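Local structure of 2-hydroxyethylphosphonate dioxygenase (Streptomyces viridochromogenes, 4YAR) at residues H353-L367 / V378-F391. The protein catalyses the iron-dependent cleavage of 2-hydroxyethylphosphonate by dioxygen to hydroxymethylphosphonate and formate, a step in the biosynthesis of the antibiotic phosphinothricin tripeptide. The protein carries 1 engineered substitution. Sequence-based numbering, arbitrary orientation.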
ATOM      1  N   HIS A 353       3.034  -2.440  11.453  1.00 19.19           N
ATOM      2  CA  HIS A 353       1.612  -2.865  11.294  1.00 18.98           C
ATOM      3  C   HIS A 353       1.125  -3.280   9.880  1.00 18.01           C
ATOM      4  O   HIS A 353      -0.081  -3.509   9.655  1.00 17.68           O
ATOM      5  CB  HIS A 353       0.710  -1.839  11.905  1.00 18.37           C
ATOM      6  CG  HIS A 353       0.621  -0.564  11.141  1.00 19.38           C
ATOM      7  ND1 HIS A 353      -0.118  -0.459   9.983  1.00 18.93           N
ATOM      8  CD2 HIS A 353       1.081   0.685  11.418  1.00 17.27           C
ATOM      9  CE1 HIS A 353      -0.070   0.785   9.556  1.00 20.59           C
ATOM     10  NE2 HIS A 353       0.600   1.507  10.427  1.00 18.18           N
ATOM     11  N   ALA A 354       2.062  -3.304   8.932  1.00 16.71           N
ATOM     12  CA  ALA A 354       1.842  -3.827   7.629  1.00 17.96           C
ATOM     13  C   ALA A 354       3.203  -4.305   7.032  1.00 18.50           C
ATOM     14  O   ALA A 354       4.153  -4.460   7.738  1.00 18.96           O
ATOM     15  CB  ALA A 354       1.168  -2.757   6.768  1.00 16.59           C
ATOM     16  N   GLU A 355       3.253  -4.529   5.724  1.00 19.52           N
ATOM     17  CA  GLU A 355       4.405  -5.108   5.046  1.00 20.07           C
ATOM     18  C   GLU A 355       5.579  -4.129   4.927  1.00 17.56           C
ATOM     19  O   GLU A 355       5.435  -2.905   4.835  1.00 15.93           O
ATOM     20  CB  GLU A 355       4.019  -5.584   3.651  1.00 23.71           C
ATOM     21  CG  GLU A 355       2.918  -6.626   3.586  1.00 28.44           C
ATOM     22  CD  GLU A 355       2.589  -7.080   2.168  1.00 30.54           C
ATOM     23  OE1 GLU A 355       3.360  -6.856   1.223  1.00 25.39           O
ATOM     24  OE2 GLU A 355       1.554  -7.734   2.044  1.00 44.69           O
ATOM     25  N   ASN A 356       6.766  -4.699   4.937  1.00 16.58           N
ATOM     26  CA  ASN A 356       7.997  -3.980   4.622  1.00 17.06           C
ATOM     27  C   ASN A 356       8.732  -4.648   3.458  1.00 15.69           C
ATOM     28  O   ASN A 356       8.782  -5.930   3.363  1.00 16.44           O
ATOM     29  CB  ASN A 356       9.011  -4.017   5.803  1.00 18.40           C
ATOM     30  CG  ASN A 356       8.548  -3.276   7.062  1.00 21.96           C
ATOM     31  OD1 ASN A 356       7.952  -2.232   7.019  1.00 25.01           O
ATOM     32  ND2 ASN A 356       8.903  -3.848   8.236  1.00 23.97           N
ATOM     33  N   HIS A 357       9.420  -3.821   2.658  1.00 15.11           N
ATOM     34  CA  HIS A 357      10.360  -4.299   1.699  1.00 14.85           C
ATOM     35  C   HIS A 357      11.672  -3.613   1.925  1.00 15.65           C
ATOM     36  O   HIS A 357      11.686  -2.321   2.121  1.00 15.07           O
ATOM     37  CB  HIS A 357       9.893  -4.000   0.243  1.00 15.91           C
ATOM     38  CG  HIS A 357       8.611  -4.647  -0.148  1.00 15.06           C
ATOM     39  ND1 HIS A 357       8.572  -5.782  -0.932  1.00 17.70           N
ATOM     40  CD2 HIS A 357       7.332  -4.311   0.068  1.00 16.01           C
ATOM     41  CE1 HIS A 357       7.327  -6.074  -1.211  1.00 15.21           C
ATOM     42  NE2 HIS A 357       6.563  -5.233  -0.587  1.00 17.35           N
ATOM     43  N   TYR A 358      12.744  -4.397   2.092  1.00 14.05           N
ATOM     44  CA  TYR A 358      14.018  -3.808   2.403  1.00 14.47           C
ATOM     45  C   TYR A 358      15.030  -4.069   1.293  1.00 15.29           C
ATOM     46  O   TYR A 358      15.064  -5.183   0.748  1.00 16.16           O
ATOM     47  CB  TYR A 358      14.654  -4.443   3.678  1.00 14.77           C
ATOM     48  CG  TYR A 358      14.011  -4.115   5.006  1.00 14.98           C
ATOM     49  CD1 TYR A 358      14.265  -2.929   5.659  1.00 14.64           C
ATOM     50  CD2 TYR A 358      13.131  -4.994   5.585  1.00 14.70           C
ATOM     51  CE1 TYR A 358      13.728  -2.664   6.877  1.00 15.07           C
ATOM     52  CE2 TYR A 358      12.563  -4.743   6.803  1.00 16.68           C
ATOM     53  CZ  TYR A 358      12.859  -3.561   7.465  1.00 16.79           C
ATOM     54  OH  TYR A 358      12.300  -3.269   8.687  1.00 18.67           O
ATOM     55  N   VAL A 359      15.891  -3.104   1.027  1.00 15.22           N
ATOM     56  CA  VAL A 359      17.086  -3.317   0.159  1.00 15.63           C
ATOM     57  C   VAL A 359      18.348  -2.766   0.750  1.00 14.32           C
ATOM     58  O   VAL A 359      18.409  -1.581   1.246  1.00 15.74           O
ATOM     59  CB  VAL A 359      16.873  -2.828  -1.288  1.00 17.71           C
ATOM     60  CG1 VAL A 359      16.627  -1.337  -1.329  1.00 18.49           C
ATOM     61  CG2 VAL A 359      18.074  -3.227  -2.187  1.00 17.97           C
ATOM     62  N   VAL A 360      19.362  -3.616   0.781  1.00 16.17           N
ATOM     63  CA  VAL A 360      20.645  -3.275   1.375  1.00 18.41           C
ATOM     64  C   VAL A 360      21.442  -2.439   0.361  1.00 16.75           C
ATOM     65  O   VAL A 360      21.556  -2.813  -0.795  1.00 18.47           O
ATOM     66  CB  VAL A 360      21.492  -4.531   1.719  1.00 18.83           C
ATOM     67  CG1 VAL A 360      22.808  -4.114   2.292  1.00 20.83           C
ATOM     68  CG2 VAL A 360      20.796  -5.443   2.684  1.00 21.31           C
ATOM     69  N   THR A 361      21.969  -1.326   0.810  1.00 17.74           N
ATOM     70  CA  THR A 361      22.794  -0.444  -0.016  1.00 20.20           C
ATOM     71  C   THR A 361      24.246  -0.374   0.407  1.00 18.91           C
ATOM     72  O   THR A 361      25.085  -0.021  -0.426  1.00 21.82           O
ATOM     73  CB  THR A 361      22.283   0.956  -0.085  1.00 20.54           C
ATOM     74  OG1 THR A 361      22.261   1.536   1.212  1.00 24.98           O
ATOM     75  CG2 THR A 361      20.851   0.994  -0.683  1.00 23.71           C
ATOM     76  N   GLU A 362      24.569  -0.864   1.576  1.00 20.08           N
ATOM     77  CA  GLU A 362      25.951  -0.931   2.040  1.00 20.67           C
ATOM     78  C   GLU A 362      26.092  -1.951   3.128  1.00 22.01           C
ATOM     79  O   GLU A 362      25.294  -1.998   4.060  1.00 21.53           O
ATOM     80  CB  GLU A 362      26.397   0.393   2.601  1.00 22.97           C
ATOM     81  CG  GLU A 362      27.905   0.572   2.629  1.00 26.63           C
ATOM     82  CD  GLU A 362      28.252   1.798   3.436  1.00 32.98           C
ATOM     83  OE1 GLU A 362      28.184   2.907   2.853  1.00 39.18           O
ATOM     84  OE2 GLU A 362      28.538   1.647   4.641  1.00 34.89           O
ATOM     85  N   GLY A 363      27.176  -2.733   3.055  1.00 23.97           N
ATOM     86  CA  GLY A 363      27.533  -3.628   4.147  1.00 23.83           C
ATOM     87  C   GLY A 363      27.025  -5.035   3.950  1.00 27.29           C
ATOM     88  O   GLY A 363      26.190  -5.357   3.044  1.00 28.83           O
ATOM     89  N   ARG A 364      27.509  -5.928   4.792  1.00 27.67           N
ATOM     90  CA  ARG A 364      26.990  -7.311   4.801  1.00 27.12           C
ATOM     91  C   ARG A 364      26.176  -7.299   6.085  1.00 28.25           C
ATOM     92  O   ARG A 364      26.762  -7.293   7.194  1.00 23.44           O
ATOM     93  CB  ARG A 364      28.082  -8.409   4.856  1.00 31.54           C
ATOM     94  CG  ARG A 364      27.479  -9.807   4.919  1.00 39.63           C
ATOM     95  CD  ARG A 364      28.450 -10.977   4.835  1.00 44.18           C
ATOM     96  NE  ARG A 364      29.081 -11.117   3.532  1.00 53.04           N
ATOM     97  CZ  ARG A 364      30.380 -10.933   3.273  1.00 52.37           C
ATOM     98  NH1 ARG A 364      31.238 -10.584   4.233  1.00 48.05           N
ATOM     99  NH2 ARG A 364      30.832 -11.124   2.036  1.00 53.15           N
ATOM    100  N   LEU A 365      24.856  -7.205   5.915  1.00 24.59           N
ATOM    101  CA  LEU A 365      23.888  -7.102   7.007  1.00 26.34           C
ATOM    102  C   LEU A 365      23.171  -8.422   7.269  1.00 23.83           C
ATOM    103  O   LEU A 365      22.975  -9.270   6.360  1.00 24.32           O
ATOM    104  CB  LEU A 365      22.855  -5.993   6.739  1.00 27.14           C
ATOM    105  CG  LEU A 365      23.355  -4.538   6.521  1.00 27.22           C
ATOM    106  CD1 LEU A 365      22.199  -3.525   6.351  1.00 27.72           C
ATOM    107  CD2 LEU A 365      24.258  -4.130   7.680  1.00 29.31           C
ATOM    108  N   THR A 366      22.795  -8.579   8.536  1.00 22.82           N
ATOM    109  CA  THR A 366      22.060  -9.719   8.964  1.00 22.79           C
ATOM    110  C   THR A 366      20.642  -9.341   9.394  1.00 20.97           C
ATOM    111  O   THR A 366      20.451  -8.464  10.208  1.00 21.07           O
ATOM    112  CB  THR A 366      22.807 -10.525  10.061  1.00 26.94           C
ATOM    113  OG1 THR A 366      23.980 -11.104   9.485  1.00 27.74           O
ATOM    114  CG2 THR A 366      21.926 -11.636  10.532  1.00 26.59           C
ATOM    115  N   LEU A 367      19.687  -9.960   8.743  1.00 19.25           N
ATOM    116  CA  LEU A 367      18.260  -9.796   9.085  1.00 17.54           C
ATOM    117  C   LEU A 367      17.877 -11.009   9.933  1.00 17.64           C
ATOM    118  O   LEU A 367      17.994 -12.122   9.463  1.00 19.33           O
ATOM    119  CB  LEU A 367      17.382  -9.669   7.855  1.00 18.47           C
ATOM    120  CG  LEU A 367      15.836  -9.766   8.060  1.00 19.05           C
ATOM    121  CD1 LEU A 367      15.283  -8.577   8.793  1.00 20.63           C
ATOM    122  CD2 LEU A 367      15.147  -9.838   6.698  1.00 20.13           C
ATOM    123  N   VAL A 378      19.147 -14.317   7.863  1.00 23.76           N
ATOM    124  CA  VAL A 378      19.800 -14.344   6.539  1.00 22.76           C
ATOM    125  C   VAL A 378      20.808 -13.189   6.434  1.00 21.21           C
ATOM    126  O   VAL A 378      20.631 -12.094   7.017  1.00 23.29           O
ATOM    127  CB  VAL A 378      18.753 -14.371   5.404  1.00 25.75           C
ATOM    128  CG1 VAL A 378      17.980 -13.085   5.325  1.00 24.91           C
ATOM    129  CG2 VAL A 378      19.378 -14.671   4.041  1.00 31.94           C
ATOM    130  N   GLU A 379      21.934 -13.440   5.766  1.00 23.50           N
ATOM    131  CA  GLU A 379      22.962 -12.414   5.511  1.00 24.02           C
ATOM    132  C   GLU A 379      22.789 -11.883   4.091  1.00 20.07           C
ATOM    133  O   GLU A 379      22.612 -12.677   3.144  1.00 20.39           O
ATOM    134  CB  GLU A 379      24.379 -12.962   5.625  1.00 24.43           C
ATOM    135  CG  GLU A 379      24.761 -13.412   7.015  1.00 29.62           C
ATOM    136  CD  GLU A 379      26.259 -13.809   7.135  1.00 36.93           C
ATOM    137  OE1 GLU A 379      27.099 -13.332   6.319  1.00 34.81           O
ATOM    138  OE2 GLU A 379      26.592 -14.606   8.048  1.00 46.87           O
ATOM    139  N   LEU A 380      22.702 -10.559   4.004  1.00 18.75           N
ATOM    140  CA  LEU A 380      22.482  -9.848   2.734  1.00 19.24           C
ATOM    141  C   LEU A 380      23.541  -8.770   2.487  1.00 19.14           C
ATOM    142  O   LEU A 380      23.874  -7.947   3.352  1.00 20.77           O
ATOM    143  CB  LEU A 380      21.050  -9.289   2.677  1.00 20.72           C
ATOM    144  CG  LEU A 380      19.861 -10.246   2.804  1.00 20.82           C
ATOM    145  CD1 LEU A 380      18.585  -9.452   3.065  1.00 21.65           C
ATOM    146  CD2 LEU A 380      19.651 -11.089   1.555  1.00 20.19           C
ATOM    147  N   GLU A 381      24.054  -8.753   1.281  1.00 20.01           N
ATOM    148  CA  GLU A 381      24.997  -7.756   0.799  1.00 21.27           C
ATOM    149  C   GLU A 381      24.236  -6.695  -0.036  1.00 21.54           C
ATOM    150  O   GLU A 381      23.035  -6.868  -0.321  1.00 19.99           O
ATOM    151  CB  GLU A 381      26.064  -8.453  -0.066  1.00 26.89           C
ATOM    152  CG  GLU A 381      26.980  -9.347   0.723  1.00 30.26           C
ATOM    153  CD  GLU A 381      27.988 -10.068  -0.168  1.00 35.88           C
ATOM    154  OE1 GLU A 381      29.001  -9.458  -0.511  1.00 40.94           O
ATOM    155  OE2 GLU A 381      27.737 -11.220  -0.548  1.00 41.56           O
ATOM    156  N   PRO A 382      24.943  -5.630  -0.494  1.00 21.07           N
ATOM    157  CA  PRO A 382      24.251  -4.638  -1.314  1.00 20.04           C
ATOM    158  C   PRO A 382      23.560  -5.183  -2.486  1.00 19.76           C
ATOM    159  O   PRO A 382      24.086  -6.072  -3.190  1.00 20.88           O
ATOM    160  CB  PRO A 382      25.355  -3.644  -1.698  1.00 20.56           C
ATOM    161  CG  PRO A 382      26.368  -3.769  -0.570  1.00 21.85           C
ATOM    162  CD  PRO A 382      26.342  -5.220  -0.198  1.00 21.20           C
ATOM    163  N   ASP A 383      22.355  -4.677  -2.709  1.00 18.93           N
ATOM    164  CA  ASP A 383      21.386  -5.236  -3.669  1.00 18.22           C
ATOM    165  C   ASP A 383      20.584  -6.489  -3.216  1.00 17.11           C
ATOM    166  O   ASP A 383      19.545  -6.817  -3.829  1.00 18.68           O
ATOM    167  CB  ASP A 383      21.960  -5.498  -5.050  1.00 20.51           C
ATOM    168  CG  ASP A 383      22.450  -4.224  -5.767  1.00 22.10           C
ATOM    169  OD1 ASP A 383      22.086  -3.065  -5.375  1.00 22.08           O
ATOM    170  OD2 ASP A 383      23.290  -4.369  -6.698  1.00 25.61           O
ATOM    171  N   GLY A 384      21.043  -7.191  -2.197  1.00 17.22           N
ATOM    172  CA  GLY A 384      20.175  -8.113  -1.476  1.00 17.04           C
ATOM    173  C   GLY A 384      18.963  -7.433  -0.881  1.00 17.70           C
ATOM    174  O   GLY A 384      19.044  -6.229  -0.486  1.00 17.27           O
ATOM    175  N   SER A 385      17.871  -8.194  -0.759  1.00 17.92           N
ATOM    176  CA  SER A 385      16.622  -7.601  -0.285  1.00 17.01           C
ATOM    177  C   SER A 385      15.804  -8.604   0.483  1.00 17.96           C
ATOM    178  O   SER A 385      16.034  -9.837   0.372  1.00 15.20           O
ATOM    179  CB  SER A 385      15.816  -7.093  -1.489  1.00 15.65           C
ATOM    180  OG  SER A 385      15.589  -8.131  -2.419  1.00 16.90           O
ATOM    181  N   ALA A 386      14.821  -8.081   1.217  1.00 16.63           N
ATOM    182  CA  ALA A 386      13.862  -8.875   1.905  1.00 17.11           C
ATOM    183  C   ALA A 386      12.463  -8.264   1.969  1.00 18.75           C
ATOM    184  O   ALA A 386      12.287  -7.048   1.750  1.00 17.47           O
ATOM    185  CB  ALA A 386      14.365  -9.144   3.287  1.00 16.41           C
ATOM    186  N   TRP A 387      11.492  -9.114   2.335  1.00 18.01           N
ATOM    187  CA  TRP A 387      10.091  -8.700   2.568  1.00 16.33           C
ATOM    188  C   TRP A 387       9.688  -9.186   3.914  1.00 16.23           C
ATOM    189  O   TRP A 387      10.017 -10.303   4.223  1.00 17.14           O
ATOM    190  CB  TRP A 387       9.201  -9.292   1.517  1.00 16.88           C
ATOM    191  CG  TRP A 387       7.765  -9.162   1.768  1.00 16.36           C
ATOM    192  CD1 TRP A 387       6.969  -8.123   1.387  1.00 19.27           C
ATOM    193  CD2 TRP A 387       6.903 -10.083   2.443  1.00 19.46           C
ATOM    194  NE1 TRP A 387       5.705  -8.331   1.775  1.00 19.70           N
ATOM    195  CE2 TRP A 387       5.625  -9.527   2.431  1.00 19.65           C
ATOM    196  CE3 TRP A 387       7.090 -11.322   3.077  1.00 19.10           C
ATOM    197  CZ2 TRP A 387       4.518 -10.194   2.993  1.00 19.05           C
ATOM    198  CZ3 TRP A 387       5.996 -11.944   3.664  1.00 18.46           C
ATOM    199  CH2 TRP A 387       4.745 -11.378   3.580  1.00 16.20           C
ATOM    200  N   THR A 388       8.993  -8.384   4.706  1.00 16.39           N
ATOM    201  CA  THR A 388       8.447  -8.869   5.988  1.00 15.07           C
ATOM    202  C   THR A 388       6.927  -8.741   5.959  1.00 15.68           C
ATOM    203  O   THR A 388       6.459  -7.698   5.513  1.00 15.75           O
ATOM    204  CB  THR A 388       9.038  -8.153   7.178  1.00 15.96           C
ATOM    205  OG1 THR A 388       8.756  -6.776   7.157  1.00 16.08           O
ATOM    206  CG2 THR A 388      10.631  -8.282   7.187  1.00 16.71           C
ATOM    207  N   GLY A 389       6.187  -9.780   6.406  1.00 14.39           N
ATOM    208  CA  GLY A 389       4.736  -9.726   6.542  1.00 15.32           C
ATOM    209  C   GLY A 389       4.359  -8.764   7.684  1.00 16.37           C
ATOM    210  O   GLY A 389       5.217  -8.343   8.470  1.00 17.72           O
ATOM    211  N   PRO A 390       3.084  -8.398   7.776  1.00 17.13           N
ATOM    212  CA  PRO A 390       2.607  -7.522   8.853  1.00 15.60           C
ATOM    213  C   PRO A 390       2.870  -8.172  10.216  1.00 16.80           C
ATOM    214  O   PRO A 390       2.677  -9.377  10.368  1.00 16.66           O
ATOM    215  CB  PRO A 390       1.110  -7.437   8.590  1.00 16.12           C
ATOM    216  CG  PRO A 390       0.995  -7.689   7.120  1.00 18.22           C
ATOM    217  CD  PRO A 390       1.983  -8.763   6.835  1.00 16.75           C
ATOM    218  N   PHE A 391       3.279  -7.362  11.172  1.00 16.74           N
ATOM    219  CA  PHE A 391       3.521  -7.786  12.543  1.00 16.79           C
ATOM    220  C   PHE A 391       4.600  -8.857  12.724  1.00 18.58           C
ATOM    221  O   PHE A 391       4.627  -9.526  13.761  1.00 17.49           O
ATOM    222  CB  PHE A 391       2.198  -8.139  13.211  1.00 16.59           C
ATOM    223  CG  PHE A 391       1.342  -6.941  13.443  1.00 16.76           C
ATOM    224  CD1 PHE A 391       1.659  -6.044  14.438  1.00 18.22           C
ATOM    225  CD2 PHE A 391       0.256  -6.647  12.616  1.00 17.71           C
ATOM    226  CE1 PHE A 391       0.903  -4.933  14.664  1.00 19.66           C
ATOM    227  CE2 PHE A 391      -0.484  -5.519  12.810  1.00 18.38           C
ATOM    228  CZ  PHE A 391      -0.194  -4.654  13.858  1.00 18.45           C
TER
HETATM  229  O   HOH W   1       6.350  -5.913   8.399  1.00 16.18           O
HETATM  230  O   HOH W   2      21.489  -1.481  -3.334  1.00 27.73           O
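Trp387 meets two residues of 353-367 at the pyrrole side of its indole. With its CG anti to the backbone N (chi1 169°), the ring leans over toward the neighbouring strand, and NE1 donates a nearly straight 2.8 Å hydrogen bond to OE1 of Glu355. The carboxylate stands almost perpendicular to the indole, so the N-H arrives from above its plane while OE1 stays in the plane of the ring. Beside this bond the indole edge points at the face of His357 in an edge-to-face pair, Trp387 CD1 lying 3.3 Å from His357 CE1. His357 in turn meets the ring of Tyr197, from the other large sheet.

The opposite face of the sheet carries Asn356, Tyr358, Ala386 and Thr388. Here Tyr358 CE2 has Thr388 CG2 at the edge of its ring, 4.1 Å away. One water lies within hydrogen-bonding distance of Ala354 O, Gly389 O and Thr388 OG1, bridging the chains where the regular ladder ends, beyond the Asn356–Thr388 pair.

At the other end both chains turn away from this ladder and pair again as 365-367 with 378-380. Leu367 CD2 reaches back to Ala386 CB (3.6 Å), and Val360 CG2 packs on Leu380 CB (3.9 Å), closing the two layers on each other. Near the turn, Arg364 lies alongside Glu381 in a long salt bridge, NH2 to OE1 3.6 Å. The type II turn from Glu381 to Gly384 links the ladders, and Asp383 N donates a hydrogen bond to Val360 O. A hairpin from the seven-stranded sheet continuing into the three-stranded sheet that packs against it is consistent with the double-stranded beta-helix of a cupin-type domain.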